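Local coordinates for protein hydrolase, putative (Plasmodium vivax, PDB 2B30) that is of unknown function but probably acts as a metal-dependent phosphatase of the haloacid dehalogenase superfamily, with a calcium ion held in its acidic metal site, at residues A264-A268 and V282-E286; E49-I54 and G287-L293; F34-L38 and V245-A249. All blocks are in the same frame, centred on the assembly; numbering follows the deposited sequence.

Interaction 1: residues A264-A268 and V282-E286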
loop_
_atom_site.group_PDB
_atom_site.type_symbol
_atom_site.label_atom_id
_atom_site.label_comp_id
_atom_site.label_asym_id
_atom_site.label_seq_id
_atom_site.Cartn_x
_atom_site.Cartn_y
_atom_site.Cartn_z
ATOM N N ALA A 264 -16.226 -1.098 8.243
ATOM C CA ALA A 264 -16.951 -1.455 7.020
ATOM C C ALA A 264 -18.450 -1.409 7.266
ATOM O O ALA A 264 -18.939 -1.937 8.255
ATOM C CB ALA A 264 -16.542 -2.818 6.532
ATOM N N VAL A 265 -19.180 -0.761 6.365
ATOM C CA VAL A 265 -20.639 -0.716 6.465
ATOM C C VAL A 265 -21.229 -2.123 6.377
ATOM O O VAL A 265 -20.618 -3.031 5.810
ATOM C CB VAL A 265 -21.283 0.176 5.367
ATOM C CG1 VAL A 265 -21.218 1.640 5.747
ATOM C CG2 VAL A 265 -20.629 -0.054 4.002
ATOM N N ALA A 266 -22.421 -2.286 6.946
ATOM C CA ALA A 266 -23.169 -3.550 6.887
ATOM C C ALA A 266 -23.288 -4.088 5.465
ATOM O O ALA A 266 -23.229 -5.307 5.245
ATOM C CB ALA A 266 -24.547 -3.355 7.466
ATOM N N ASN A 267 -23.454 -3.181 4.502
ATOM C CA ASN A 267 -23.543 -3.567 3.087
ATOM C C ASN A 267 -22.193 -3.747 2.376
ATOM O O ASN A 267 -22.149 -3.901 1.162
ATOM C CB ASN A 267 -24.406 -2.569 2.309
ATOM C CG ASN A 267 -23.985 -1.131 2.521
ATOM O OD1 ASN A 267 -24.224 -0.552 3.580
ATOM N ND2 ASN A 267 -23.390 -0.533 1.504
ATOM N N ALA A 268 -21.094 -3.749 3.123
ATOM C CA ALA A 268 -19.781 -3.838 2.509
ATOM C C ALA A 268 -19.579 -5.192 1.867
ATOM O O ALA A 268 -20.258 -6.157 2.194
ATOM C CB ALA A 268 -18.696 -3.581 3.527
ATOM N N VAL A 282 -25.100 -1.346 10.951
ATOM C CA VAL A 282 -26.061 -0.565 10.206
ATOM C C VAL A 282 -25.516 -0.341 8.785
ATOM O O VAL A 282 -24.302 -0.318 8.574
ATOM C CB VAL A 282 -26.359 0.744 10.994
ATOM C CG1 VAL A 282 -25.248 1.772 10.804
ATOM C CG2 VAL A 282 -27.699 1.326 10.626
ATOM N N SER A 283 -26.413 -0.226 7.809
ATOM C CA SER A 283 -26.010 -0.108 6.406
ATOM C C SER A 283 -26.036 1.350 5.944
ATOM O O SER A 283 -26.521 2.239 6.659
ATOM C CB SER A 283 -26.909 -0.968 5.518
ATOM O OG SER A 283 -28.253 -0.574 5.646
ATOM N N HIS A 284 -25.498 1.593 4.752
ATOM C CA HIS A 284 -25.371 2.958 4.256
ATOM C C HIS A 284 -26.706 3.691 4.133
ATOM O O HIS A 284 -26.779 4.871 4.478
ATOM C CB HIS A 284 -24.570 3.022 2.956
ATOM C CG HIS A 284 -25.226 2.353 1.792
ATOM N ND1 HIS A 284 -25.991 1.212 1.913
ATOM C CD2 HIS A 284 -25.198 2.648 0.472
ATOM C CE1 HIS A 284 -26.421 0.845 0.720
ATOM N NE2 HIS A 284 -25.954 1.700 -0.172
ATOM N N ARG A 285 -27.761 3.005 3.691
ATOM C CA ARG A 285 -29.093 3.641 3.620
ATOM C C ARG A 285 -29.728 3.835 5.004
ATOM O O ARG A 285 -30.504 4.759 5.212
ATOM C CB ARG A 285 -30.035 2.858 2.705
ATOM C CG ARG A 285 -30.566 1.566 3.290
ATOM C CD ARG A 285 -31.277 0.741 2.220
ATOM N NE ARG A 285 -30.347 -0.036 1.402
ATOM C CZ ARG A 285 -29.679 -1.112 1.825
ATOM N NH1 ARG A 285 -29.810 -1.550 3.080
ATOM N NH2 ARG A 285 -28.863 -1.754 0.989
ATOM N N GLU A 286 -29.387 2.966 5.949
ATOM C CA GLU A 286 -29.814 3.140 7.334
ATOM C C GLU A 286 -28.997 4.223 8.057
ATOM O O GLU A 286 -29.177 4.421 9.260
ATOM C CB GLU A 286 -29.692 1.825 8.106
ATOM C CG GLU A 286 -30.533 0.662 7.602
ATOM C CD GLU A 286 -30.228 -0.644 8.365
ATOM O OE1 GLU A 286 -29.458 -1.491 7.850
ATOM O OE2 GLU A 286 -30.745 -0.822 9.489
#
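Two loops run past each other where A266 and S283 bring their CA atoms to 4.5 Å, and the backbone N-H of A266 donates to the carbonyl O of V282 at 3.2 Å, in a fairly straight bond (160°). One residue on in the first loop and two on in the second, a side chain takes over: the amide oxygen OD1 of N267 receives the backbone N-H of H284 at 2.8 Å, approaching somewhat tilted from the carbonyl plane. An asparagine suits this place because its short amide can do two jobs: OD1 accepts from H284, while ND2 donates to the backbone O of G36. The torsion that sends CG back between the backbone N and C (chi1 51°) aims the amide across the gap, and it comes to rest over one face of the H284 ring. ND2 stands 3.2 Å above that ring plane, displaced toward its rim, and the amide and ring planes are 31° apart.

Both loops follow adjacent parallel strands of the central Rossmann-like sheet of a HAD hydrolase, 261-264 and 278-279, so the contact continues the association of these strands past their ends. V265 to A268 form a type I beta turn closed by A268 N and V265 O at 2.8 Å, which presents N267 toward the second loop. A266, with no more than a methyl group, lets the backbones come close, and its CB lies 3.9 Å from CB of S283. The 282-286 loop is in turn folded back on itself. OE1 of E286 accepts from both the hydroxyl of S283, at 2.7 Å through the lone pair facing away from the other oxygen, and the S283 backbone N, 3.3 Å off and above the carboxylate plane.

Interaction 2: residues E49-I54 and G287-L293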
loop_
_atom_site.group_PDB
_atom_site.type_symbol
_atom_site.label_atom_id
_atom_site.label_comp_id
_atom_site.label_asym_id
_atom_site.label_seq_id
_atom_site.Cartn_x
_atom_site.Cartn_y
_atom_site.Cartn_z
ATOM N N GLU A 49 -29.173 12.709 7.607
ATOM C CA GLU A 49 -28.464 12.405 8.867
ATOM C C GLU A 49 -26.964 12.487 8.653
ATOM O O GLU A 49 -26.230 12.944 9.529
ATOM C CB GLU A 49 -28.773 11.004 9.420
ATOM C CG GLU A 49 -30.215 10.567 9.321
ATOM C CD GLU A 49 -30.484 9.757 8.067
ATOM O OE1 GLU A 49 -29.973 8.621 7.988
ATOM O OE2 GLU A 49 -31.202 10.256 7.168
ATOM N N ASN A 50 -26.510 12.016 7.496
ATOM C CA ASN A 50 -25.097 12.075 7.179
ATOM C C ASN A 50 -24.618 13.521 7.013
ATOM O O ASN A 50 -23.534 13.880 7.494
ATOM C CB ASN A 50 -24.785 11.253 5.931
ATOM C CG ASN A 50 -24.859 9.753 6.175
ATOM O OD1 ASN A 50 -25.082 9.290 7.297
ATOM N ND2 ASN A 50 -24.662 8.984 5.114
ATOM N N ILE A 51 -25.439 14.347 6.366
ATOM C CA ILE A 51 -25.136 15.771 6.190
ATOM C C ILE A 51 -24.980 16.476 7.540
ATOM O O ILE A 51 -24.039 17.243 7.728
ATOM C CB ILE A 51 -26.185 16.480 5.297
ATOM C CG1 ILE A 51 -25.854 16.295 3.817
ATOM C CG2 ILE A 51 -26.221 17.968 5.546
ATOM C CD1 ILE A 51 -26.019 14.900 3.311
ATOM N N ASP A 52 -25.877 16.206 8.482
ATOM C CA ASP A 52 -25.757 16.777 9.834
ATOM C C ASP A 52 -24.519 16.258 10.544
ATOM O O ASP A 52 -23.867 16.985 11.284
ATOM C CB ASP A 52 -26.991 16.447 10.689
ATOM C CG ASP A 52 -28.246 17.126 10.188
ATOM O OD1 ASP A 52 -28.240 18.372 10.047
ATOM O OD2 ASP A 52 -29.241 16.412 9.938
ATOM N N ALA A 53 -24.218 14.980 10.326
ATOM C CA ALA A 53 -23.066 14.342 10.961
ATOM C C ALA A 53 -21.795 15.059 10.550
ATOM O O ALA A 53 -20.979 15.432 11.394
ATOM C CB ALA A 53 -22.989 12.874 10.576
ATOM N N ILE A 54 -21.647 15.263 9.244
ATOM C CA ILE A 54 -20.517 15.991 8.722
ATOM C C ILE A 54 -20.561 17.436 9.228
ATOM O O ILE A 54 -19.542 17.971 9.683
ATOM C CB ILE A 54 -20.480 15.927 7.193
ATOM C CG1 ILE A 54 -20.187 14.486 6.751
ATOM C CG2 ILE A 54 -19.414 16.886 6.643
ATOM C CD1 ILE A 54 -20.451 14.222 5.289
ATOM N N GLY A 287 -28.083 4.894 7.349
ATOM C CA GLY A 287 -27.340 6.037 7.903
ATOM C C GLY A 287 -26.099 5.663 8.702
ATOM O O GLY A 287 -25.926 6.117 9.825
ATOM N N ALA A 288 -25.217 4.866 8.105
ATOM C CA ALA A 288 -24.054 4.304 8.816
ATOM C C ALA A 288 -22.969 5.309 9.168
ATOM O O ALA A 288 -22.319 5.174 10.196
ATOM C CB ALA A 288 -23.456 3.155 8.026
ATOM N N VAL A 289 -22.760 6.305 8.319
ATOM C CA VAL A 289 -21.800 7.371 8.621
ATOM C C VAL A 289 -22.295 8.174 9.824
ATOM O O VAL A 289 -21.579 8.339 10.803
ATOM C CB VAL A 289 -21.583 8.313 7.423
ATOM C CG1 VAL A 289 -20.608 9.435 7.795
ATOM C CG2 VAL A 289 -21.086 7.526 6.205
ATOM N N ALA A 290 -23.534 8.652 9.748
ATOM C CA ALA A 290 -24.187 9.303 10.893
ATOM C C ALA A 290 -24.032 8.470 12.174
ATOM O O ALA A 290 -23.615 8.990 13.210
ATOM C CB ALA A 290 -25.667 9.554 10.590
ATOM N N TYR A 291 -24.344 7.176 12.076
ATOM C CA TYR A 291 -24.225 6.232 13.196
ATOM C C TYR A 291 -22.820 6.173 13.789
ATOM O O TYR A 291 -22.656 6.214 15.007
ATOM C CB TYR A 291 -24.641 4.829 12.744
ATOM C CG TYR A 291 -24.430 3.745 13.787
ATOM C CD1 TYR A 291 -25.372 3.527 14.791
ATOM C CD2 TYR A 291 -23.298 2.930 13.759
ATOM C CE1 TYR A 291 -25.187 2.537 15.745
ATOM C CE2 TYR A 291 -23.111 1.931 14.705
ATOM C CZ TYR A 291 -24.057 1.745 15.701
ATOM O OH TYR A 291 -23.883 0.770 16.657
ATOM N N LEU A 292 -21.814 6.072 12.927
ATOM C CA LEU A 292 -20.432 5.961 13.376
ATOM C C LEU A 292 -19.923 7.280 13.952
ATOM O O LEU A 292 -19.307 7.291 15.013
ATOM C CB LEU A 292 -19.543 5.487 12.225
ATOM C CG LEU A 292 -18.037 5.307 12.430
ATOM C CD1 LEU A 292 -17.713 4.546 13.696
ATOM C CD2 LEU A 292 -17.448 4.593 11.225
ATOM N N LEU A 293 -20.192 8.393 13.276
ATOM C CA LEU A 293 -19.705 9.695 13.751
ATOM C C LEU A 293 -20.284 10.054 15.127
ATOM O O LEU A 293 -19.585 10.646 15.960
ATOM C CB LEU A 293 -20.009 10.817 12.744
ATOM C CG LEU A 293 -19.455 10.720 11.315
ATOM C CD1 LEU A 293 -19.366 12.107 10.689
ATOM C CD2 LEU A 293 -18.094 10.037 11.265
#
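The side-chain amide of N50 has one face turned to helix 288-293: CB of V289 lies over it, 3.6 Å from OD1, and the backbone N-H of A290 comes in from that same side. This N-H makes the one hydrogen bond across the contact, 3.0 Å from A290 N to N50 OD1, with the donor 42° out of the carbonyl plane. At the neighbouring flat group, the carboxylate of E49, OE1 reaches to within 3.7 Å of CA of G287, while CB of E49 packs on CB of A290 at 3.6 Å. The N50 amide is put in place by CG lying anti to the carbonyl carbon (chi1 -72°), and its ND2 end makes a weak hydrogen bond to the backbone O of L38.

The bond to A290 has a clear rationale. G287 is the N-cap of its helix, and the first intrahelical bond here runs from Y291 N to G287 O, so the N-H of A290 lies in the first turn, where no preceding helical carbonyl serves it. A buried asparagine from the other helix supplies the acceptor instead. G287 itself has a positive phi, a backbone shape that glycine adopts readily, and its lack of a side chain is also what lets E49 OE1 come close to its CA.

Beyond this polar end the interface becomes apolar. A53 and A290 face each other with only methyl groups, which lets the axes approach to 8.0 Å at a crossing angle of 36°. CB of A53 also meets CD1 of L293 at 3.7 Å.

Helix 288-297 rests on the sheet through V289 on I32 and L293 on L30 of strand 29-33. V289 also touches T37 and L38 in helix 34-38, and helix 48-60 is flanked in turn by helix 81-87, where I51 and I54 lie against M87.

Interaction 3: residues F34-L38 and V245-A249. With CA (calcium ion), chain E.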
loop_
_atom_site.group_PDB
_atom_site.type_symbol
_atom_site.label_atom_id
_atom_site.label_comp_id
_atom_site.label_asym_id
_atom_site.label_seq_id
_atom_site.Cartn_x
_atom_site.Cartn_y
_atom_site.Cartn_z
ATOM N N PHE A 34 -17.418 7.498 -0.377
ATOM C CA PHE A 34 -18.637 8.093 -0.913
ATOM C C PHE A 34 -19.699 7.029 -1.257
ATOM O O PHE A 34 -20.575 6.765 -0.436
ATOM C CB PHE A 34 -18.343 9.035 -2.092
ATOM C CG PHE A 34 -19.420 10.069 -2.320
ATOM C CD1 PHE A 34 -19.618 11.097 -1.399
ATOM C CD2 PHE A 34 -20.237 10.016 -3.449
ATOM C CE1 PHE A 34 -20.615 12.054 -1.593
ATOM C CE2 PHE A 34 -21.234 10.972 -3.663
ATOM C CZ PHE A 34 -21.426 11.993 -2.732
ATOM N N ASP A 35 -19.621 6.401 -2.429
ATOM C CA ASP A 35 -20.682 5.480 -2.848
ATOM C C ASP A 35 -20.628 4.222 -2.030
ATOM O O ASP A 35 -19.543 3.687 -1.770
ATOM C CB ASP A 35 -20.556 5.088 -4.315
ATOM C CG ASP A 35 -20.674 6.259 -5.226
ATOM O OD1 ASP A 35 -19.733 7.086 -5.228
ATOM O OD2 ASP A 35 -21.702 6.358 -5.926
ATOM N N GLY A 36 -21.800 3.740 -1.636
ATOM C CA GLY A 36 -21.901 2.546 -0.811
ATOM C C GLY A 36 -21.699 2.826 0.664
ATOM O O GLY A 36 -21.980 1.965 1.495
ATOM N N THR A 37 -21.223 4.025 0.994
ATOM C CA THR A 37 -20.972 4.408 2.377
ATOM C C THR A 37 -21.797 5.650 2.695
ATOM O O THR A 37 -22.784 5.563 3.409
ATOM C CB THR A 37 -19.452 4.643 2.634
ATOM O OG1 THR A 37 -18.714 3.451 2.320
ATOM C CG2 THR A 37 -19.196 5.022 4.078
ATOM N N LEU A 38 -21.411 6.792 2.135
ATOM C CA LEU A 38 -22.098 8.062 2.373
ATOM C C LEU A 38 -23.247 8.288 1.365
ATOM O O LEU A 38 -24.325 8.739 1.739
ATOM C CB LEU A 38 -21.079 9.202 2.280
ATOM C CG LEU A 38 -21.452 10.584 2.815
ATOM C CD1 LEU A 38 -21.566 10.566 4.329
ATOM C CD2 LEU A 38 -20.413 11.619 2.385
ATOM N N VAL A 245 -11.613 5.695 9.517
ATOM C CA VAL A 245 -11.940 5.454 8.117
ATOM C C VAL A 245 -13.115 4.473 7.993
ATOM O O VAL A 245 -13.275 3.578 8.830
ATOM C CB VAL A 245 -10.691 4.939 7.347
ATOM C CG1 VAL A 245 -10.247 3.593 7.854
ATOM C CG2 VAL A 245 -10.956 4.869 5.858
ATOM N N VAL A 246 -13.929 4.657 6.954
ATOM C CA VAL A 246 -15.098 3.818 6.730
ATOM C C VAL A 246 -15.325 3.594 5.221
ATOM O O VAL A 246 -15.170 4.514 4.421
ATOM C CB VAL A 246 -16.367 4.396 7.481
ATOM C CG1 VAL A 246 -16.747 5.764 6.976
ATOM C CG2 VAL A 246 -17.551 3.442 7.381
ATOM N N GLY A 247 -15.670 2.365 4.836
ATOM C CA GLY A 247 -15.781 2.008 3.418
ATOM C C GLY A 247 -16.536 0.716 3.146
ATOM O O GLY A 247 -17.151 0.151 4.051
ATOM N N ASP A 248 -16.489 0.242 1.901
ATOM C CA ASP A 248 -17.382 -0.834 1.490
ATOM C C ASP A 248 -16.887 -1.787 0.407
ATOM O O ASP A 248 -17.369 -2.919 0.337
ATOM C CB ASP A 248 -18.713 -0.235 1.021
ATOM C CG ASP A 248 -18.599 0.446 -0.319
ATOM O OD1 ASP A 248 -17.821 1.408 -0.431
ATOM O OD2 ASP A 248 -19.278 0.016 -1.271
ATOM N N ALA A 249 -15.945 -1.350 -0.426
ATOM C CA ALA A 249 -15.642 -2.050 -1.670
ATOM C C ALA A 249 -14.144 -2.359 -1.850
ATOM O O ALA A 249 -13.323 -2.116 -0.958
ATOM C CB ALA A 249 -16.164 -1.221 -2.835
HETATM CA CA CA E . -17.363 3.122 -2.324
#
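T37 makes the compact part of this contact, turning its two branches to different neighbours on the strand and the loop after it. Its methyl CG2, anti to the backbone N, packs obliquely on V246, 3.9 Å from CG1, while its hydroxyl OG1 lies 3.4 Å from CA of G247 and is hydrogen-bonded to OD2 of D33. A threonine serves both needs, one branch for the apolar side and one for the acidic side.

Toward the partly exposed D35 and G36 side-chain packing gives out, and a calcium ion, not a hydrogen bond, joins the segments. The backbone O of D35 binds it at 2.3 Å and OD1 of D248 at 2.6 Å, with D33 also contributing. OD2 of D248 lies 3.7 Å from CA of G36. The carboxylate of D35 points away from the metal to a salt bridge with R70, so this residue contributes its carbonyl to the site and its charge to another partner. G36 combines a positive phi with a bare CA facing OD2 of D248, so glycine suits it on both counts. OD2 of D252, a residue also known to bind calcium in this protein although not in this chain, accepts from the backbone N of D248 and of A249 and so steadies the loop.

The sequence and placement match HAD motifs: the DxD segment leading from strand 29-33 into a single wide helical turn, the squiggle, and the GD-containing loop after strand 243-247. The 3.2 Å between D35 O and D248 OD1, two oxygens with no proton between them, makes sense because both bind the cation. An all-oxygen cluster of this kind is consistent with the magnesium site expected of the family, occupied here by calcium.

All three interactions belong to the core domain and converge near the metal site. Interaction 3 holds the calcium ion; the centre of interaction 1 is about 8 Å from that of interaction 3, and the centre of interaction 2 about 12 Å from both. Interactions 1 and 3 meet through the backbone, V265 N lying 3.2 Å from G247 O, and the side chain of V265 is about 8 Å from the calcium. Helix 288-297 ties interaction 2 to the others: A288 CA packs 3.4 Å from V282 CG1, A288 CB 3.5 Å from V265 CG1 and V289 CG2 3.8 Å from T37 CG2. Interaction 2 thus packs against the metal-binding segment through V289, whose side chain is about 10 Å from the calcium.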